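Local coordinates for protein alkaline phosphatase (Antarctic bacterium, PDB 2W5V) that probably hydrolyses phosphate monoesters as a zinc- and magnesium-dependent alkaline phosphatase, at residues S113-A118 and A139-H144; N122-V127 and D162-A167. The protein carries 1 engineered substitution. All blocks are in the same frame, centred on the assembly; numbering follows the deposited sequence.

Along the chain the segments alternate: 113-118 and 122-127 come first, then 139-144 and 162-167, so the contacts cross along the chain. Their centres lie about 10 Å apart. Contact 2 joins two neighbouring parallel strands, 124-129 and 165-169, of the large mixed sheet; contact 1 sets helix 114-120, followed after a Schellman turn by strand 124-129, against the loop between helices 136-139 and 151-158. The two touch where Ala118 CB packs on Thr125 CG2 at 3.6 Å and Tyr142 CB on Leu163 CD1 at 3.8 Å. Together they place helix and loop against one side of the sheet, with a bound magnesium about 9 Å from the side chain of Phe141 and about 10 Å from that of Val127.

Contact 1. Residues S113-A118 and A139-H144; sequences SIVEIA and ASFYAH
A capping box opens helix 114-120, and its glutamate also carries this contact by gripping His144, seen to bind magnesium in this protein though no ion sits on it in this chain. Ser113 is the N-cap: its OG accepts from Glu116 N at 3.2 Å, while Ser113 N donates to Glu116 OE1 at 2.9 Å. The other oxygen, OE2, accepts from His144 NE2 at 2.7 Å and 166°, on its syn side but 33° out of the carboxylate plane. Glu116 and His144 meet tip to tip, carboxylate and imidazole planes 29° apart, with OE2 close to the ring plane. ND1, the ring's other nitrogen, is hydrogen-bonded to Gly103 O. Val115 CG2 lies 3.1 Å from Phe141 O and at the edge of the phenyl ring. Ile114 lies side by side with Phe141, its CG2 4.1 Å from Phe141 CD2, and Phe250 packs on this cluster from the sheet. One water joins Ser113 OG, at 2.7 Å, weakly to Phe141 O. The carboxylate, one oxygen on the helix start and the other on the imidazole, is fixed in its rotation; with both ring nitrogens facing acceptors, the imidazole would probably tend to the doubly protonated, positive form.

Contact 2. Residues N122-V127 and D162-A167; sequences NIKTGV and DLDFFA
Asp164 OD2 accepts from Thr125 N at 2.8 Å through its anti lone pair, and Thr125 O answers by accepting from Asp164 N at 3.0 Å; the backbone N-H and C=O of one threonine are thus both held by one aspartate in a parallel strand pair of the central sheet of the alkaline phosphatase fold. The ladder continues with Val127 N to Phe165 O at 3.1 Å and Ala167 N to Val127 O. The strand axes run 9° from parallel. CG of Asp164 lies beside its own backbone N (chi1 -60°), which sets it on the side of that threonine; the Lys124 and Asp164 side chains cross at about a right angle, with Lys124 CD 3.4 Å from OD2. A water sits within hydrogen-bonding distance of OD2, Ile123 O and Thr125 OG1, and Arg209 forms a salt bridge with OD1. An alanine in place of Asp164 would probably leave Thr125 N without its acceptor and the Arg209 charge without its mate. Further out, Thr125 OG1 lies 3.4 Å from Leu163 CA. On the sheet face bearing Val127 and Phe166, Leu163 crosses Val127 at about a right angle, its CD2 3.7 Å from Val127 CG2.

Contact 1. Residues S113-A118 and A139-H144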
ATOM      1  N   SER B 113      -3.584 -26.270 -11.089  1.00 20.61           N
ATOM      2  CA  SER B 113      -3.982 -24.860 -11.008  1.00 15.91           C
ATOM      3  C   SER B 113      -5.416 -24.670 -10.519  1.00 17.13           C
ATOM      4  O   SER B 113      -6.205 -25.617 -10.472  1.00 19.73           O
ATOM      5  CB  SER B 113      -3.844 -24.203 -12.381  1.00 21.96           C
ATOM      6  OG  SER B 113      -4.986 -24.479 -13.175  1.00 18.74           O
ATOM      7  N   ILE B 114      -5.756 -23.429 -10.182  1.00 17.98           N
ATOM      8  CA  ILE B 114      -7.101 -23.108  -9.716  1.00 18.16           C
ATOM      9  C   ILE B 114      -8.133 -23.322 -10.832  1.00 22.41           C
ATOM     10  O   ILE B 114      -9.279 -23.689 -10.569  1.00 21.14           O
ATOM     11  CB  ILE B 114      -7.178 -21.659  -9.164  1.00 19.49           C
ATOM     12  CG1 ILE B 114      -8.478 -21.447  -8.373  1.00 21.51           C
ATOM     13  CG2 ILE B 114      -7.043 -20.672 -10.291  1.00 17.45           C
ATOM     14  CD1 ILE B 114      -8.604 -22.335  -7.138  1.00 20.52           C
ATOM     15  N   VAL B 115      -7.729 -23.101 -12.079  1.00 17.64           N
ATOM     16  CA  VAL B 115      -8.613 -23.382 -13.211  1.00 16.59           C
ATOM     17  C   VAL B 115      -8.900 -24.887 -13.341  1.00 21.87           C
ATOM     18  O   VAL B 115     -10.030 -25.285 -13.637  1.00 18.78           O
ATOM     19  CB  VAL B 115      -8.036 -22.818 -14.532  1.00 12.77           C
ATOM     20  CG1 VAL B 115      -8.782 -23.362 -15.743  1.00 18.71           C
ATOM     21  CG2 VAL B 115      -8.080 -21.289 -14.517  1.00 16.69           C
ATOM     22  N   GLU B 116      -7.882 -25.721 -13.133  1.00 17.62           N
ATOM     23  CA  GLU B 116      -8.078 -27.171 -13.197  1.00 16.10           C
ATOM     24  C   GLU B 116      -8.948 -27.674 -12.038  1.00 20.20           C
ATOM     25  O   GLU B 116      -9.773 -28.571 -12.210  1.00 18.66           O
ATOM     26  CB  GLU B 116      -6.724 -27.896 -13.240  1.00 17.34           C
ATOM     27  CG  GLU B 116      -5.989 -27.656 -14.558  1.00 24.20           C
ATOM     28  CD  GLU B 116      -4.499 -28.007 -14.525  1.00 34.47           C
ATOM     29  OE1 GLU B 116      -3.882 -28.009 -13.435  1.00 27.41           O
ATOM     30  OE2 GLU B 116      -3.938 -28.260 -15.611  1.00 39.70           O
ATOM     31  N   ILE B 117      -8.766 -27.087 -10.861  1.00 18.35           N
ATOM     32  CA  ILE B 117      -9.637 -27.372  -9.719  1.00 14.73           C
ATOM     33  C   ILE B 117     -11.071 -26.912  -9.999  1.00 15.41           C
ATOM     34  O   ILE B 117     -12.035 -27.632  -9.731  1.00 18.06           O
ATOM     35  CB  ILE B 117      -9.094 -26.691  -8.437  1.00 16.80           C
ATOM     36  CG1 ILE B 117      -7.841 -27.436  -7.957  1.00 18.33           C
ATOM     37  CG2 ILE B 117     -10.173 -26.636  -7.349  1.00 16.17           C
ATOM     38  CD1 ILE B 117      -7.034 -26.680  -6.930  1.00 22.73           C
ATOM     39  N   ALA B 118     -11.220 -25.715 -10.557  1.00 14.14           N
ATOM     40  CA  ALA B 118     -12.556 -25.201 -10.837  1.00 19.55           C
ATOM     41  C   ALA B 118     -13.306 -26.169 -11.756  1.00 24.15           C
ATOM     42  O   ALA B 118     -14.466 -26.522 -11.511  1.00 21.47           O
ATOM     43  CB  ALA B 118     -12.467 -23.830 -11.474  1.00 21.86           C
ATOM     44  N   ALA B 139      -1.292 -17.066 -19.261  1.00 17.22           N
ATOM     45  CA  ALA B 139      -0.775 -18.413 -19.510  1.00 18.71           C
ATOM     46  C   ALA B 139      -0.715 -19.228 -18.223  1.00 17.33           C
ATOM     47  O   ALA B 139      -1.017 -20.424 -18.215  1.00 18.43           O
ATOM     48  CB  ALA B 139       0.600 -18.347 -20.143  1.00 13.95           C
ATOM     49  N   SER B 140      -0.312 -18.577 -17.141  1.00 14.60           N
ATOM     50  CA  SER B 140      -0.171 -19.264 -15.867  1.00 13.83           C
ATOM     51  C   SER B 140      -1.488 -19.860 -15.381  1.00 15.72           C
ATOM     52  O   SER B 140      -1.488 -20.733 -14.518  1.00 20.34           O
ATOM     53  CB  SER B 140       0.398 -18.325 -14.797  1.00 20.28           C
ATOM     54  OG  SER B 140       1.715 -17.925 -15.129  1.00 25.65           O
ATOM     55  N   PHE B 141      -2.606 -19.401 -15.934  1.00 16.28           N
ATOM     56  CA  PHE B 141      -3.904 -19.917 -15.511  1.00 17.67           C
ATOM     57  C   PHE B 141      -4.434 -21.093 -16.356  1.00 23.16           C
ATOM     58  O   PHE B 141      -5.433 -21.708 -15.994  1.00 24.80           O
ATOM     59  CB  PHE B 141      -4.934 -18.784 -15.417  1.00 15.93           C
ATOM     60  CG  PHE B 141      -4.722 -17.890 -14.222  1.00 18.95           C
ATOM     61  CD1 PHE B 141      -3.744 -16.907 -14.245  1.00 18.07           C
ATOM     62  CD2 PHE B 141      -5.460 -18.069 -13.061  1.00 14.93           C
ATOM     63  CE1 PHE B 141      -3.516 -16.100 -13.141  1.00 18.29           C
ATOM     64  CE2 PHE B 141      -5.237 -17.254 -11.948  1.00 15.55           C
ATOM     65  CZ  PHE B 141      -4.265 -16.273 -11.991  1.00 17.60           C
ATOM     66  N   TYR B 142      -3.773 -21.421 -17.461  1.00 16.87           N
ATOM     67  CA  TYR B 142      -4.244 -22.549 -18.272  1.00 22.51           C
ATOM     68  C   TYR B 142      -3.155 -23.460 -18.837  1.00 19.99           C
ATOM     69  O   TYR B 142      -3.467 -24.529 -19.353  1.00 20.52           O
ATOM     70  CB  TYR B 142      -5.152 -22.072 -19.411  1.00 23.85           C
ATOM     71  CG  TYR B 142      -4.441 -21.259 -20.476  1.00 21.35           C
ATOM     72  CD1 TYR B 142      -3.759 -21.879 -21.531  1.00 19.14           C
ATOM     73  CD2 TYR B 142      -4.458 -19.876 -20.432  1.00 18.69           C
ATOM     74  CE1 TYR B 142      -3.110 -21.125 -22.512  1.00 20.31           C
ATOM     75  CE2 TYR B 142      -3.823 -19.122 -21.397  1.00 20.53           C
ATOM     76  CZ  TYR B 142      -3.153 -19.742 -22.434  1.00 24.01           C
ATOM     77  OH  TYR B 142      -2.526 -18.956 -23.376  1.00 21.03           O
ATOM     78  N   ALA B 143      -1.895 -23.045 -18.748  1.00 16.01           N
ATOM     79  CA  ALA B 143      -0.800 -23.821 -19.322  1.00 18.41           C
ATOM     80  C   ALA B 143       0.228 -24.264 -18.289  1.00 23.04           C
ATOM     81  O   ALA B 143       0.253 -23.770 -17.166  1.00 24.63           O
ATOM     82  CB  ALA B 143      -0.114 -23.036 -20.431  1.00 19.06           C
ATOM     83  N   HIS B 144       1.079 -25.201 -18.691  1.00 17.48           N
ATOM     84  CA  HIS B 144       2.206 -25.625 -17.869  1.00 23.71           C
ATOM     85  C   HIS B 144       3.447 -25.701 -18.745  1.00 25.06           C
ATOM     86  O   HIS B 144       3.568 -26.596 -19.574  1.00 25.68           O
ATOM     87  CB  HIS B 144       1.918 -26.992 -17.247  1.00 23.20           C
ATOM     88  CG  HIS B 144       0.654 -27.030 -16.449  1.00 27.54           C
ATOM     89  ND1 HIS B 144       0.581 -26.576 -15.148  1.00 24.84           N
ATOM     90  CD2 HIS B 144      -0.592 -27.455 -16.765  1.00 30.40           C
ATOM     91  CE1 HIS B 144      -0.648 -26.731 -14.697  1.00 26.87           C
ATOM     92  NE2 HIS B 144      -1.384 -27.260 -15.660  1.00 24.87           N
TER
HETATM   93  O   HOH W   1      -3.981 -24.762 -15.703  1.00 21.78           O

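Contact 2. Residues N122-V127 and D162-A167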
ATOM      1  N   ASN B 122     -17.040 -28.550 -11.385  1.00 22.27           N
ATOM      2  CA  ASN B 122     -18.141 -28.121 -12.243  1.00 25.93           C
ATOM      3  C   ASN B 122     -18.256 -26.597 -12.333  1.00 24.97           C
ATOM      4  O   ASN B 122     -19.350 -26.057 -12.482  1.00 21.56           O
ATOM      5  CB  ASN B 122     -19.464 -28.723 -11.752  1.00 34.47           C
ATOM      6  CG  ASN B 122     -20.585 -28.587 -12.770  1.00 50.04           C
ATOM      7  OD1 ASN B 122     -20.350 -28.609 -13.981  1.00 49.86           O
ATOM      8  ND2 ASN B 122     -21.816 -28.448 -12.280  1.00 52.79           N
ATOM      9  N   ILE B 123     -17.124 -25.905 -12.239  1.00 23.04           N
ATOM     10  CA  ILE B 123     -17.101 -24.444 -12.357  1.00 19.35           C
ATOM     11  C   ILE B 123     -16.673 -24.029 -13.769  1.00 25.39           C
ATOM     12  O   ILE B 123     -15.660 -24.517 -14.281  1.00 24.20           O
ATOM     13  CB  ILE B 123     -16.105 -23.834 -11.352  1.00 13.40           C
ATOM     14  CG1 ILE B 123     -16.317 -24.410  -9.947  1.00 17.17           C
ATOM     15  CG2 ILE B 123     -16.196 -22.308 -11.343  1.00 18.56           C
ATOM     16  CD1 ILE B 123     -17.656 -24.069  -9.341  1.00 20.91           C
ATOM     17  N   LYS B 124     -17.429 -23.136 -14.404  1.00 21.41           N
ATOM     18  CA  LYS B 124     -17.032 -22.581 -15.705  1.00 19.99           C
ATOM     19  C   LYS B 124     -15.889 -21.551 -15.548  1.00 24.53           C
ATOM     20  O   LYS B 124     -15.886 -20.761 -14.606  1.00 22.74           O
ATOM     21  CB  LYS B 124     -18.241 -21.944 -16.398  1.00 22.21           C
ATOM     22  CG  LYS B 124     -19.285 -22.943 -16.905  1.00 25.07           C
ATOM     23  CD  LYS B 124     -18.833 -23.595 -18.208  1.00 34.76           C
ATOM     24  CE  LYS B 124     -19.863 -24.581 -18.737  1.00 45.60           C
ATOM     25  NZ  LYS B 124     -20.059 -25.721 -17.804  1.00 49.05           N
ATOM     26  N   THR B 125     -14.925 -21.556 -16.465  1.00 20.01           N
ATOM     27  CA  THR B 125     -13.718 -20.746 -16.285  1.00 19.84           C
ATOM     28  C   THR B 125     -13.416 -19.835 -17.473  1.00 21.11           C
ATOM     29  O   THR B 125     -13.682 -20.181 -18.624  1.00 26.25           O
ATOM     30  CB  THR B 125     -12.487 -21.640 -16.031  1.00 28.56           C
ATOM     31  OG1 THR B 125     -12.333 -22.564 -17.118  1.00 28.01           O
ATOM     32  CG2 THR B 125     -12.647 -22.419 -14.733  1.00 28.84           C
ATOM     33  N   GLY B 126     -12.857 -18.664 -17.193  1.00 20.43           N
ATOM     34  CA  GLY B 126     -12.507 -17.742 -18.254  1.00 16.00           C
ATOM     35  C   GLY B 126     -11.271 -16.910 -17.962  1.00 18.78           C
ATOM     36  O   GLY B 126     -10.932 -16.646 -16.805  1.00 17.66           O
ATOM     37  N   VAL B 127     -10.604 -16.479 -19.028  1.00 17.08           N
ATOM     38  CA  VAL B 127      -9.401 -15.671 -18.916  1.00 17.65           C
ATOM     39  C   VAL B 127      -9.416 -14.539 -19.944  1.00 21.39           C
ATOM     40  O   VAL B 127      -9.589 -14.778 -21.145  1.00 25.27           O
ATOM     41  CB  VAL B 127      -8.155 -16.539 -19.109  1.00 22.77           C
ATOM     42  CG1 VAL B 127      -6.925 -15.677 -19.241  1.00 22.14           C
ATOM     43  CG2 VAL B 127      -8.012 -17.508 -17.942  1.00 20.41           C
ATOM     44  N   ASP B 162      -8.911 -26.548 -19.733  1.00 36.76           N
ATOM     45  CA  ASP B 162     -10.306 -26.682 -19.331  1.00 39.69           C
ATOM     46  C   ASP B 162     -11.093 -25.384 -19.544  1.00 30.92           C
ATOM     47  O   ASP B 162     -12.300 -25.336 -19.305  1.00 31.04           O
ATOM     48  CB  ASP B 162     -10.382 -27.106 -17.861  1.00 49.36           C
ATOM     49  CG  ASP B 162      -9.804 -28.493 -17.620  1.00 56.51           C
ATOM     50  OD1 ASP B 162     -10.294 -29.456 -18.259  1.00 58.54           O
ATOM     51  OD2 ASP B 162      -8.870 -28.619 -16.789  1.00 47.67           O
ATOM     52  N   LEU B 163     -10.405 -24.339 -19.997  1.00 24.52           N
ATOM     53  CA  LEU B 163     -11.029 -23.031 -20.199  1.00 24.81           C
ATOM     54  C   LEU B 163     -12.296 -23.110 -21.040  1.00 24.27           C
ATOM     55  O   LEU B 163     -12.345 -23.827 -22.042  1.00 26.31           O
ATOM     56  CB  LEU B 163     -10.050 -22.075 -20.871  1.00 26.77           C
ATOM     57  CG  LEU B 163      -9.038 -21.389 -19.969  1.00 29.48           C
ATOM     58  CD1 LEU B 163      -8.234 -20.397 -20.789  1.00 30.02           C
ATOM     59  CD2 LEU B 163      -9.764 -20.702 -18.823  1.00 25.17           C
ATOM     60  N   ASP B 164     -13.311 -22.355 -20.636  1.00 18.23           N
ATOM     61  CA  ASP B 164     -14.565 -22.286 -21.370  1.00 21.05           C
ATOM     62  C   ASP B 164     -14.658 -20.999 -22.178  1.00 26.29           C
ATOM     63  O   ASP B 164     -15.408 -20.918 -23.151  1.00 24.13           O
ATOM     64  CB  ASP B 164     -15.733 -22.351 -20.392  1.00 23.46           C
ATOM     65  CG  ASP B 164     -15.735 -23.639 -19.579  1.00 32.45           C
ATOM     66  OD1 ASP B 164     -16.024 -24.722 -20.147  1.00 28.07           O
ATOM     67  OD2 ASP B 164     -15.449 -23.564 -18.366  1.00 32.89           O
ATOM     68  N   PHE B 165     -13.889 -19.994 -21.767  1.00 22.67           N
ATOM     69  CA  PHE B 165     -13.940 -18.674 -22.391  1.00 21.20           C
ATOM     70  C   PHE B 165     -12.568 -18.003 -22.345  1.00 19.52           C
ATOM     71  O   PHE B 165     -11.864 -18.099 -21.344  1.00 24.09           O
ATOM     72  CB  PHE B 165     -14.957 -17.803 -21.643  1.00 23.22           C
ATOM     73  CG  PHE B 165     -15.141 -16.420 -22.223  1.00 25.25           C
ATOM     74  CD1 PHE B 165     -16.208 -16.144 -23.068  1.00 23.94           C
ATOM     75  CD2 PHE B 165     -14.265 -15.394 -21.902  1.00 23.83           C
ATOM     76  CE1 PHE B 165     -16.390 -14.865 -23.590  1.00 29.85           C
ATOM     77  CE2 PHE B 165     -14.439 -14.111 -22.423  1.00 22.37           C
ATOM     78  CZ  PHE B 165     -15.501 -13.848 -23.265  1.00 21.97           C
ATOM     79  N   PHE B 166     -12.190 -17.308 -23.411  1.00 17.53           N
ATOM     80  CA  PHE B 166     -11.029 -16.423 -23.318  1.00 19.29           C
ATOM     81  C   PHE B 166     -11.130 -15.282 -24.313  1.00 24.74           C
ATOM     82  O   PHE B 166     -11.849 -15.375 -25.310  1.00 26.49           O
ATOM     83  CB  PHE B 166      -9.704 -17.192 -23.477  1.00 17.78           C
ATOM     84  CG  PHE B 166      -9.461 -17.725 -24.871  1.00 23.67           C
ATOM     85  CD1 PHE B 166      -8.894 -16.920 -25.849  1.00 25.20           C
ATOM     86  CD2 PHE B 166      -9.790 -19.033 -25.193  1.00 23.77           C
ATOM     87  CE1 PHE B 166      -8.666 -17.409 -27.132  1.00 27.24           C
ATOM     88  CE2 PHE B 166      -9.564 -19.528 -26.469  1.00 29.19           C
ATOM     89  CZ  PHE B 166      -8.999 -18.713 -27.440  1.00 28.04           C
ATOM     90  N   ALA B 167     -10.415 -14.199 -24.027  1.00 18.56           N
ATOM     91  CA  ALA B 167     -10.367 -13.051 -24.921  1.00 15.61           C
ATOM     92  C   ALA B 167      -9.049 -12.323 -24.735  1.00 27.67           C
ATOM     93  O   ALA B 167      -8.668 -11.986 -23.610  1.00 22.56           O
ATOM     94  CB  ALA B 167     -11.532 -12.114 -24.645  1.00 19.58           C
TER
HETATM   95  O   HOH W   2     -14.112 -25.120 -16.450  1.00 25.94           O